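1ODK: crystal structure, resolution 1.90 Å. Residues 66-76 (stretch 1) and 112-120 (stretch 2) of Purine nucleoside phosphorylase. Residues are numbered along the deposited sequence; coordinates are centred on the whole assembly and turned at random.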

# COMPACT_ATOMS: atom_id res chain seq x y z
N GLY B 66 -20.96 -7.11 -9.39
CA GLY B 66 -19.54 -6.99 -9.10
C GLY B 66 -18.65 -6.86 -10.32
O GLY B 66 -18.96 -7.41 -11.38
N THR B 67 -17.54 -6.14 -10.18
CA THR B 67 -16.61 -5.95 -11.28
C THR B 67 -15.97 -7.25 -11.79
O THR B 67 -15.64 -7.34 -12.97
N PRO B 68 -15.79 -8.27 -10.93
CA PRO B 68 -15.19 -9.49 -11.47
C PRO B 68 -16.11 -10.13 -12.51
O PRO B 68 -15.66 -10.61 -13.55
N SER B 69 -17.41 -10.14 -12.20
CA SER B 69 -18.39 -10.72 -13.10
C SER B 69 -18.56 -9.84 -14.33
O SER B 69 -18.61 -10.33 -15.46
N ALA B 70 -18.65 -8.53 -14.12
CA ALA B 70 -18.83 -7.60 -15.23
C ALA B 70 -17.63 -7.60 -16.17
O ALA B 70 -17.79 -7.49 -17.38
N ALA B 71 -16.43 -7.74 -15.60
CA ALA B 71 -15.21 -7.74 -16.42
C ALA B 71 -15.18 -8.94 -17.34
O ALA B 71 -14.81 -8.83 -18.51
N ILE B 72 -15.57 -10.10 -16.81
CA ILE B 72 -15.60 -11.32 -17.61
C ILE B 72 -16.57 -11.14 -18.78
O ILE B 72 -16.27 -11.52 -19.91
N VAL B 73 -17.74 -10.57 -18.49
CA VAL B 73 -18.76 -10.37 -19.52
C VAL B 73 -18.32 -9.33 -20.56
O VAL B 73 -18.50 -9.54 -21.76
N VAL B 74 -17.73 -8.24 -20.10
CA VAL B 74 -17.25 -7.19 -21.00
C VAL B 74 -16.13 -7.72 -21.90
O VAL B 74 -16.16 -7.52 -23.12
N GLU B 75 -15.14 -8.40 -21.32
CA GLU B 75 -14.03 -8.95 -22.10
C GLU B 75 -14.55 -9.87 -23.21
O GLU B 75 -14.10 -9.81 -24.35
N GLU B 76 -15.51 -10.72 -22.87
CA GLU B 76 -16.06 -11.64 -23.85
C GLU B 76 -16.95 -10.94 -24.87
O GLU B 76 -16.93 -11.28 -26.05
N LEU B 112 -12.95 1.47 -6.09
CA LEU B 112 -12.79 0.86 -4.78
C LEU B 112 -12.84 -0.66 -4.90
O LEU B 112 -13.01 -1.37 -3.91
N ASP B 113 -12.68 -1.15 -6.13
CA ASP B 113 -12.75 -2.58 -6.42
C ASP B 113 -11.39 -3.22 -6.73
O ASP B 113 -10.46 -2.56 -7.19
N GLY B 114 -11.30 -4.53 -6.51
CA GLY B 114 -10.06 -5.24 -6.77
C GLY B 114 -9.83 -5.68 -8.20
O GLY B 114 -8.72 -6.06 -8.57
N THR B 115 -10.87 -5.64 -9.03
CA THR B 115 -10.71 -6.04 -10.42
C THR B 115 -9.89 -5.00 -11.17
O THR B 115 -8.94 -5.34 -11.88
N THR B 116 -10.23 -3.72 -11.02
CA THR B 116 -9.45 -2.70 -11.70
C THR B 116 -8.03 -2.73 -11.12
O THR B 116 -7.04 -2.60 -11.85
N ARG B 117 -7.95 -2.94 -9.81
CA ARG B 117 -6.67 -3.00 -9.12
C ARG B 117 -5.76 -4.08 -9.70
O ARG B 117 -4.57 -3.86 -9.91
N GLN B 118 -6.33 -5.25 -9.97
CA GLN B 118 -5.55 -6.35 -10.54
C GLN B 118 -5.07 -6.00 -11.95
O GLN B 118 -3.89 -6.19 -12.27
N TYR B 119 -5.97 -5.49 -12.79
CA TYR B 119 -5.59 -5.11 -14.15
C TYR B 119 -4.51 -4.03 -14.14
O TYR B 119 -3.59 -4.04 -14.96
N LEU B 120 -4.63 -3.09 -13.20
CA LEU B 120 -3.69 -1.98 -13.07
C LEU B 120 -2.46 -2.29 -12.22
O LEU B 120 -1.57 -1.46 -12.09

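The unusual feature of this contact is that one carboxylate oxygen, Asp113 OD1, caps its own helix and also receives a hydroxyl from the start of the other. Asp113 occupies the N-cap position before helix 114-120, and its OD1 accepts from Thr116 N at 2.9 Å with an N-H...acceptor angle of 162°, close to linear. Across the interface, Thr67 OG1 donates to the same Asp113 OD1 at 3.0 Å. The second carboxylate oxygen is also engaged: Thr116 OG1 donates to Asp113 OD2 at 2.9 Å. With chi1 at 71° (p) and chi2 at 118°, the Asp113 side chain is held at both oxygens.

The helix axes come no nearer than 9.5 Å and their N-to-C directions differ by 58°, so they diverge from parallel. The nearest CA pair lies near the two helix N termini, Pro68 CA and Thr115 CA, 5.8 Å apart. The contact buries 277 Å², both sides summed, and this comes mainly from residues whose CA-to-CB bonds point toward the other stretch: Thr67, Ala71 and Glu75 on stretch 1; Asp113, just before the helix, and Thr115 and Tyr119 within it, on stretch 2. The spacing of four residues along the first helix, and between Thr115 and Tyr119 on the second, brings successive turns onto the same side.

Thr67 (chi1 51°, p) and Thr115 (chi1 -60°, m) bury the most area here, 58 and 63 Å². Their hydroxyls, Thr67 OG1 and Thr115 OG1, lie 2.9 Å apart. Thr115 OG1 also sits 3.2 Å from Pro68 N, but the proline nitrogen has no hydrogen to share, and 3.2 Å from Pro68 CG, so this is close packing against the ring. The Pro68 CA-to-CB bond itself points sideways.

One turn further on, the contact becomes apolar. Ala71 CB lies 3.8 Å from Thr115 CG2 and 4.2 Å from Tyr119 CE1; it approaches the tyrosine ring at the edge, near the ring plane. The small methyl of Ala71 thus touches both Thr115 and Tyr119.

The far end returns to polar contact. Tyr119 (chi1 -83°, m; chi2 113°) extends its phenol to Glu75, where Tyr119 OH donates to Glu75 OE2 at 2.6 Å, a short hydrogen bond. Glu75 meets it with a folded side chain, chi1 -70° and chi2 -86° (both m), and both its carboxylate oxygens have further partners elsewhere in the structure. By contrast, Ser69 and Ile72 point away and make no contact across the interface.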

# COMPACT_ATOMS: atom_id res chain seq x y z
CB THR B 67 -15.49 -4.94 -10.92
OG1 THR B 67 -14.89 -5.30 -9.67
CG2 THR B 67 -16.07 -3.53 -10.82
CB PRO B 68 -15.01 -10.37 -10.23
CG PRO B 68 -14.83 -9.38 -9.12
CD PRO B 68 -15.88 -8.33 -9.46
CB SER B 69 -19.74 -10.87 -12.38
OG SER B 69 -20.69 -11.56 -13.19
CB ALA B 70 -19.09 -6.19 -14.71
CB ALA B 71 -13.96 -7.71 -15.53
CB ILE B 72 -16.06 -12.52 -16.76
CG1 ILE B 72 -14.89 -13.01 -15.90
CG2 ILE B 72 -16.61 -13.63 -17.67
CD1 ILE B 72 -15.31 -14.03 -14.84
CB VAL B 73 -20.11 -9.94 -18.89
CG1 VAL B 73 -21.13 -9.61 -19.98
CG2 VAL B 73 -20.63 -11.06 -18.01
CB VAL B 74 -16.75 -5.96 -20.20
CG1 VAL B 74 -16.06 -4.96 -21.12
CG2 VAL B 74 -17.92 -5.28 -19.50
CB GLU B 75 -13.08 -9.75 -21.19
CG GLU B 75 -12.26 -8.88 -20.22
CD GLU B 75 -10.97 -8.36 -20.84
OE1 GLU B 75 -10.94 -8.09 -22.06
OE2 GLU B 75 -9.98 -8.19 -20.09
CB GLU B 76 -16.80 -12.78 -23.12
CG GLU B 76 -15.82 -13.68 -22.36
CD GLU B 76 -16.48 -14.81 -21.58
OE1 GLU B 76 -17.70 -15.04 -21.75
OE2 GLU B 76 -15.77 -15.48 -20.80
CB LEU B 112 -13.90 1.33 -3.83
CG LEU B 112 -14.02 2.83 -3.58
CD1 LEU B 112 -15.13 3.07 -2.56
CD2 LEU B 112 -12.70 3.38 -3.06
CB ASP B 113 -13.68 -2.80 -7.61
CG ASP B 113 -13.07 -2.32 -8.91
OD1 ASP B 113 -12.86 -3.16 -9.81
OD2 ASP B 113 -12.78 -1.10 -9.02
CB THR B 115 -12.08 -6.22 -11.12
OG1 THR B 115 -12.83 -7.23 -10.44
CG2 THR B 115 -11.89 -6.65 -12.58
CB THR B 116 -10.04 -1.29 -11.51
OG1 THR B 116 -10.10 -0.98 -10.11
CG2 THR B 116 -11.45 -1.22 -12.10
CB ARG B 117 -6.87 -3.26 -7.62
CG ARG B 117 -5.58 -3.27 -6.81
CD ARG B 117 -5.84 -3.71 -5.38
NE ARG B 117 -4.60 -3.90 -4.63
CZ ARG B 117 -3.81 -2.92 -4.24
NH1 ARG B 117 -4.13 -1.66 -4.52
NH2 ARG B 117 -2.69 -3.19 -3.58
CB GLN B 118 -6.37 -7.64 -10.57
CG GLN B 118 -5.53 -8.89 -10.79
CD GLN B 118 -6.35 -10.17 -10.77
OE1 GLN B 118 -7.30 -10.30 -9.99
NE2 GLN B 118 -5.98 -11.12 -11.62
CB TYR B 119 -6.81 -4.56 -14.92
CG TYR B 119 -7.71 -5.60 -15.54
CD1 TYR B 119 -9.02 -5.78 -15.08
CD2 TYR B 119 -7.29 -6.35 -16.64
CE1 TYR B 119 -9.89 -6.69 -15.71
CE2 TYR B 119 -8.14 -7.25 -17.27
CZ TYR B 119 -9.43 -7.41 -16.81
OH TYR B 119 -10.28 -8.27 -17.48
CB LEU B 120 -4.41 -0.77 -12.46
CG LEU B 120 -5.50 -0.07 -13.27
CD1 LEU B 120 -6.37 0.76 -12.34
CD2 LEU B 120 -4.87 0.81 -14.36